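Long-range contacts in foldase protein PrsA (Bacillus subtilis, PDB 4WO7), which assists the folding of secreted proteins after their export across the cell membrane and has peptidyl-prolyl cis-trans isomerase activity: residues E56-L61 against V88-L92; T94-K99 against L228-V234. One frame throughout, in Å; residues are numbered along the deposited sequence.

Contact 1 of 2, residues E56-L61 against V88-L92; sequences EIDNKL and VKYEL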
loop_
_atom_site.group_PDB
_atom_site.type_symbol
_atom_site.label_atom_id
_atom_site.label_comp_id
_atom_site.label_asym_id
_atom_site.label_seq_id
_atom_site.Cartn_x
_atom_site.Cartn_y
_atom_site.Cartn_z
ATOM N N GLU A 56 -15.111 -10.364 25.401
ATOM C CA GLU A 56 -13.836 -10.269 24.710
ATOM C C GLU A 56 -13.900 -9.320 23.515
ATOM O O GLU A 56 -12.967 -8.556 23.265
ATOM C CB GLU A 56 -13.403 -11.663 24.267
ATOM C CG GLU A 56 -13.124 -12.590 25.439
ATOM C CD GLU A 56 -12.852 -14.017 25.012
ATOM O OE1 GLU A 56 -11.669 -14.376 24.847
ATOM O OE2 GLU A 56 -13.826 -14.784 24.860
ATOM N N ILE A 57 -15.000 -9.387 22.771
ATOM C CA ILE A 57 -15.177 -8.559 21.582
ATOM C C ILE A 57 -15.132 -7.069 21.899
ATOM O O ILE A 57 -14.405 -6.313 21.254
ATOM C CB ILE A 57 -16.517 -8.887 20.870
ATOM C CG1 ILE A 57 -16.433 -10.267 20.214
ATOM C CG2 ILE A 57 -16.865 -7.832 19.814
ATOM C CD1 ILE A 57 -17.760 -10.800 19.700
ATOM N N ASP A 58 -15.913 -6.653 22.888
ATOM C CA ASP A 58 -16.008 -5.244 23.251
ATOM C C ASP A 58 -14.658 -4.663 23.688
ATOM O O ASP A 58 -14.338 -3.526 23.358
ATOM C CB ASP A 58 -17.057 -5.062 24.353
ATOM C CG ASP A 58 -18.480 -5.156 23.821
ATOM O OD1 ASP A 58 -18.684 -5.823 22.784
ATOM O OD2 ASP A 58 -19.396 -4.577 24.443
ATOM N N ASN A 59 -13.872 -5.441 24.425
ATOM C CA ASN A 59 -12.551 -4.997 24.878
ATOM C C ASN A 59 -11.589 -4.582 23.759
ATOM O O ASN A 59 -10.919 -3.554 23.865
ATOM C CB ASN A 59 -11.905 -6.101 25.720
ATOM C CG ASN A 59 -12.556 -6.244 27.084
ATOM O OD1 ASN A 59 -13.571 -5.605 27.367
ATOM N ND2 ASN A 59 -11.996 -7.103 27.926
ATOM N N LYS A 60 -11.513 -5.375 22.694
ATOM C CA LYS A 60 -10.605 -5.059 21.593
ATOM C C LYS A 60 -11.254 -3.981 20.715
ATOM O O LYS A 60 -10.565 -3.248 20.009
ATOM C CB LYS A 60 -10.271 -6.309 20.779
ATOM C CG LYS A 60 -8.763 -6.526 20.533
ATOM C CD LYS A 60 -8.053 -5.423 19.760
ATOM C CE LYS A 60 -6.544 -5.687 19.737
ATOM N NZ LYS A 60 -5.790 -4.753 18.857
ATOM N N LEU A 61 -12.584 -3.905 20.761
ATOM C CA LEU A 61 -13.333 -2.840 20.085
ATOM C C LEU A 61 -13.036 -1.484 20.717
ATOM O O LEU A 61 -12.944 -0.469 20.026
ATOM C CB LEU A 61 -14.840 -3.117 20.128
ATOM C CG LEU A 61 -15.737 -2.231 19.254
ATOM C CD1 LEU A 61 -15.586 -2.517 17.762
ATOM C CD2 LEU A 61 -17.190 -2.406 19.702
ATOM N N VAL A 88 -13.814 -7.600 14.239
ATOM C CA VAL A 88 -13.075 -7.679 15.485
ATOM C C VAL A 88 -13.058 -9.119 15.978
ATOM O O VAL A 88 -12.035 -9.599 16.464
ATOM C CB VAL A 88 -13.679 -6.742 16.551
ATOM C CG1 VAL A 88 -13.161 -7.085 17.950
ATOM C CG2 VAL A 88 -13.376 -5.288 16.200
ATOM N N LYS A 89 -14.194 -9.802 15.861
ATOM C CA LYS A 89 -14.276 -11.194 16.273
ATOM C C LYS A 89 -13.293 -12.026 15.461
ATOM O O LYS A 89 -12.628 -12.913 15.993
ATOM C CB LYS A 89 -15.699 -11.741 16.116
ATOM C CG LYS A 89 -15.826 -13.192 16.567
ATOM C CD LYS A 89 -17.240 -13.733 16.458
ATOM C CE LYS A 89 -17.308 -15.133 17.044
ATOM N NZ LYS A 89 -18.624 -15.789 16.837
ATOM N N TYR A 90 -13.197 -11.720 14.172
ATOM C CA TYR A 90 -12.283 -12.427 13.288
ATOM C C TYR A 90 -10.830 -12.211 13.701
ATOM O O TYR A 90 -10.055 -13.165 13.737
ATOM C CB TYR A 90 -12.498 -11.996 11.837
ATOM C CG TYR A 90 -11.522 -12.612 10.861
ATOM C CD1 TYR A 90 -11.375 -13.989 10.771
ATOM C CD2 TYR A 90 -10.768 -11.819 10.006
ATOM C CE1 TYR A 90 -10.488 -14.557 9.880
ATOM C CE2 TYR A 90 -9.883 -12.381 9.100
ATOM C CZ TYR A 90 -9.751 -13.751 9.044
ATOM O OH TYR A 90 -8.874 -14.324 8.155
ATOM N N GLU A 91 -10.457 -10.975 14.030
ATOM C CA GLU A 91 -9.093 -10.711 14.483
ATOM C C GLU A 91 -8.794 -11.471 15.779
ATOM O O GLU A 91 -7.734 -12.080 15.919
ATOM C CB GLU A 91 -8.845 -9.212 14.688
ATOM C CG GLU A 91 -7.381 -8.897 14.998
ATOM C CD GLU A 91 -7.107 -7.412 15.170
ATOM O OE1 GLU A 91 -7.851 -6.746 15.924
ATOM O OE2 GLU A 91 -6.135 -6.914 14.564
ATOM N N LEU A 92 -9.728 -11.434 16.726
ATOM C CA LEU A 92 -9.532 -12.107 18.005
ATOM C C LEU A 92 -9.385 -13.613 17.797
ATOM O O LEU A 92 -8.587 -14.262 18.473
ATOM C CB LEU A 92 -10.687 -11.818 18.972
ATOM C CG LEU A 92 -10.844 -10.381 19.485
ATOM C CD1 LEU A 92 -12.119 -10.221 20.304
ATOM C CD2 LEU A 92 -9.643 -9.962 20.318
#
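The helical segments Glu56-Leu61 and Val88-Leu92 cross nearly at right angles, 99° between their N-to-C directions, with axes 9.5 Å apart at closest approach and Ile57 and Lys89 nearest along the backbone. Two residues one turn apart on the second helix, Val88 and Leu92, account for most of the surface it buries here. Leu92 forks against the first helix: CD1 lies 3.5 Å from the carbonyl O of Glu56 and also reaches CA of Ile57, while CD2 meets CG of Lys60 at 3.6 Å. Val88 divides its methyls likewise. A chi1 of 165° carries CG1 opposite the backbone N, where it packs near the carbonyl O of Ile57, and CG2 touches CD1 of Leu61 at 3.9 Å. Lys60 turns at chi2, its aliphatic part against Leu92 and its NZ 4.1 Å from OE1 of Glu91, too long for a salt bridge; the ammonium also has a weak, long ion pair with Glu63, and Glu91 OE1 a weak hydrogen bond with Tyr64. Val52 touches both Ile57 and Leu92. Such branched aliphatic side chains meeting backbone and lysine methylenes are a worked case of near-orthogonal helix packing, here joining helices 54-67 and 81-101.

Contact 2 of 2, residues T94-K99 against L228-V234; sequences TQKAAK and LNDNAAV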
loop_
_atom_site.group_PDB
_atom_site.type_symbol
_atom_site.label_atom_id
_atom_site.label_comp_id
_atom_site.label_asym_id
_atom_site.label_seq_id
_atom_site.Cartn_x
_atom_site.Cartn_y
_atom_site.Cartn_z
ATOM N N THR A 94 -8.227 -15.160 14.970
ATOM C CA THR A 94 -6.940 -15.419 14.329
ATOM C C THR A 94 -5.811 -15.226 15.342
ATOM O O THR A 94 -4.739 -15.827 15.229
ATOM C CB THR A 94 -6.711 -14.499 13.107
ATOM O OG1 THR A 94 -6.863 -13.130 13.504
ATOM C CG2 THR A 94 -7.715 -14.812 11.998
ATOM N N GLN A 95 -6.065 -14.384 16.338
ATOM C CA GLN A 95 -5.101 -14.147 17.403
ATOM C C GLN A 95 -5.003 -15.375 18.304
ATOM O O GLN A 95 -3.912 -15.804 18.686
ATOM C CB GLN A 95 -5.504 -12.920 18.220
ATOM C CG GLN A 95 -5.131 -11.611 17.567
ATOM C CD GLN A 95 -3.647 -11.337 17.639
ATOM O OE1 GLN A 95 -3.064 -11.269 18.723
ATOM N NE2 GLN A 95 -3.017 -11.222 16.479
ATOM N N LYS A 96 -6.158 -15.934 18.639
ATOM C CA LYS A 96 -6.219 -17.094 19.514
ATOM C C LYS A 96 -5.604 -18.294 18.809
ATOM O O LYS A 96 -4.909 -19.100 19.430
ATOM C CB LYS A 96 -7.659 -17.381 19.950
ATOM C CG LYS A 96 -8.139 -16.473 21.077
ATOM C CD LYS A 96 -9.463 -16.940 21.657
ATOM C CE LYS A 96 -9.710 -16.323 23.022
ATOM N NZ LYS A 96 -10.986 -16.807 23.611
ATOM N N ALA A 97 -5.868 -18.406 17.510
ATOM C CA ALA A 97 -5.293 -19.467 16.697
ATOM C C ALA A 97 -3.775 -19.359 16.689
ATOM O O ALA A 97 -3.081 -20.365 16.816
ATOM C CB ALA A 97 -5.827 -19.403 15.270
ATOM N N ALA A 98 -3.266 -18.139 16.543
ATOM C CA ALA A 98 -1.825 -17.903 16.514
ATOM C C ALA A 98 -1.134 -18.212 17.845
ATOM O O ALA A 98 -0.034 -18.758 17.874
ATOM C CB ALA A 98 -1.552 -16.463 16.128
ATOM N N LYS A 99 -1.779 -17.852 18.946
ATOM C CA LYS A 99 -1.217 -18.121 20.264
ATOM C C LYS A 99 -1.059 -19.623 20.498
ATOM O O LYS A 99 -0.055 -20.065 21.054
ATOM C CB LYS A 99 -2.073 -17.482 21.355
ATOM C CG LYS A 99 -1.770 -16.004 21.565
ATOM C CD LYS A 99 -2.840 -15.312 22.391
ATOM C CE LYS A 99 -2.550 -13.824 22.520
ATOM N NZ LYS A 99 -3.601 -13.122 23.299
ATOM N N LEU A 228 2.894 -11.716 16.986
ATOM C CA LEU A 228 1.444 -11.565 16.888
ATOM C C LEU A 228 1.029 -10.331 16.085
ATOM O O LEU A 228 -0.122 -10.233 15.652
ATOM C CB LEU A 228 0.828 -11.527 18.290
ATOM C CG LEU A 228 0.771 -12.907 18.955
ATOM C CD1 LEU A 228 0.463 -12.800 20.444
ATOM C CD2 LEU A 228 -0.265 -13.791 18.267
ATOM N N ASN A 229 1.954 -9.391 15.896
ATOM C CA ASN A 229 1.674 -8.190 15.112
ATOM C C ASN A 229 2.257 -8.275 13.701
ATOM O O ASN A 229 2.255 -7.291 12.960
ATOM C CB ASN A 229 2.201 -6.954 15.839
ATOM C CG ASN A 229 1.454 -6.687 17.134
ATOM O OD1 ASN A 229 0.466 -5.955 17.159
ATOM N ND2 ASN A 229 1.924 -7.290 18.220
ATOM N N ASP A 230 2.758 -9.454 13.344
ATOM C CA ASP A 230 3.174 -9.744 11.977
ATOM C C ASP A 230 2.100 -10.641 11.378
ATOM O O ASP A 230 1.972 -11.805 11.754
ATOM C CB ASP A 230 4.545 -10.423 11.938
ATOM C CG ASP A 230 4.917 -10.900 10.546
ATOM O OD1 ASP A 230 4.524 -10.234 9.566
ATOM O OD2 ASP A 230 5.586 -11.950 10.432
ATOM N N ASN A 231 1.325 -10.096 10.446
ATOM C CA ASN A 231 0.159 -10.804 9.928
ATOM C C ASN A 231 0.533 -12.055 9.137
ATOM O O ASN A 231 -0.256 -12.993 9.039
ATOM C CB ASN A 231 -0.701 -9.857 9.083
ATOM C CG ASN A 231 -2.081 -10.424 8.796
ATOM O OD1 ASN A 231 -2.559 -11.304 9.512
ATOM N ND2 ASN A 231 -2.779 -9.830 7.833
ATOM N N ALA A 232 1.740 -12.070 8.582
ATOM C CA ALA A 232 2.227 -13.249 7.875
ATOM C C ALA A 232 2.383 -14.403 8.861
ATOM O O ALA A 232 2.082 -15.556 8.550
ATOM C CB ALA A 232 3.547 -12.962 7.194
ATOM N N ALA A 233 2.856 -14.072 10.058
ATOM C CA ALA A 233 3.099 -15.066 11.096
ATOM C C ALA A 233 1.771 -15.615 11.625
ATOM O O ALA A 233 1.648 -16.797 11.956
ATOM C CB ALA A 233 3.920 -14.457 12.239
ATOM N N VAL A 234 0.776 -14.739 11.705
ATOM C CA VAL A 234 -0.560 -15.133 12.133
ATOM C C VAL A 234 -1.183 -16.097 11.119
ATOM O O VAL A 234 -1.630 -17.184 11.481
ATOM C CB VAL A 234 -1.481 -13.903 12.317
ATOM C CG1 VAL A 234 -2.910 -14.340 12.651
ATOM C CG2 VAL A 234 -0.954 -13.002 13.425
#
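Bends at the first two torsions, chi2 being -74°, curl the side chain of Gln95 toward Leu228, and the first torsion of Val234 swings CG1 to the far side from that residue's amide nitrogen, facing Thr94. The motif these groups serve is a helix packed against the junction between two consecutive helices: helix 81-101 receives the short connection leading into helix 231-244, so that residues far apart in sequence, one set ahead of the strands of the isomerase domain and the other behind them, come together.

Leu228 buries the most surface of any residue here. Its two methyls part over the helix, CD2 resting 3.7 Å from CB of Ala98 and CD1 lying 3.8 Å from CE of Lys99, whose extended chain crosses the leucine at about a right angle. The small Ala98 allows the backbones to draw near, its CA being 5.3 Å from CA of Val234. Val234 fills the neighbouring position: CG1 sits 3.5 Å from the carbonyl O of Thr94 and also packs on CB of that threonine, whose hydroxyl is bonded within its own helix to the carbonyls of Tyr90 and Glu91. From the same helix as Val234, Val238 continues the contact onto Thr94 and Ala97, and Leu46 of helix 21-49 also touches both.

Asp230 caps the start of helix 231-244, though its bond to Ala232 N is weak. The polar link across the interface is made by the glutamine amide. NE2 of Gln95 donates to the carbonyl O of Leu228 at 3.2 Å. The bond is fairly straight, with an N-H...O angle of 155°. The acceptor lies close to the amide plane of Gln95, while the donor is tilted 19° from the carbonyl plane.

How the contacts relate
Contacts 1 and 2 follow one another along helix 81-101, their centres 14 Å apart, and both segments of contact 1 precede those of contact 2. Contact 1 ties this helix to helix 54-67, a local pairing across 26 mostly helical residues. Contact 2 spans 128 residues, including the four-stranded sheet, and brings back the junction between helices 216-228 and 231-244. One long helix therefore carries partners from sequence before and after the isomerase strands, consistent with flanking regions that form a common helical body from which the isomerase domain extends. The two contacts also touch directly, through a salt bridge of 2.8 Å between Glu56 OE1 and Lys96 NZ.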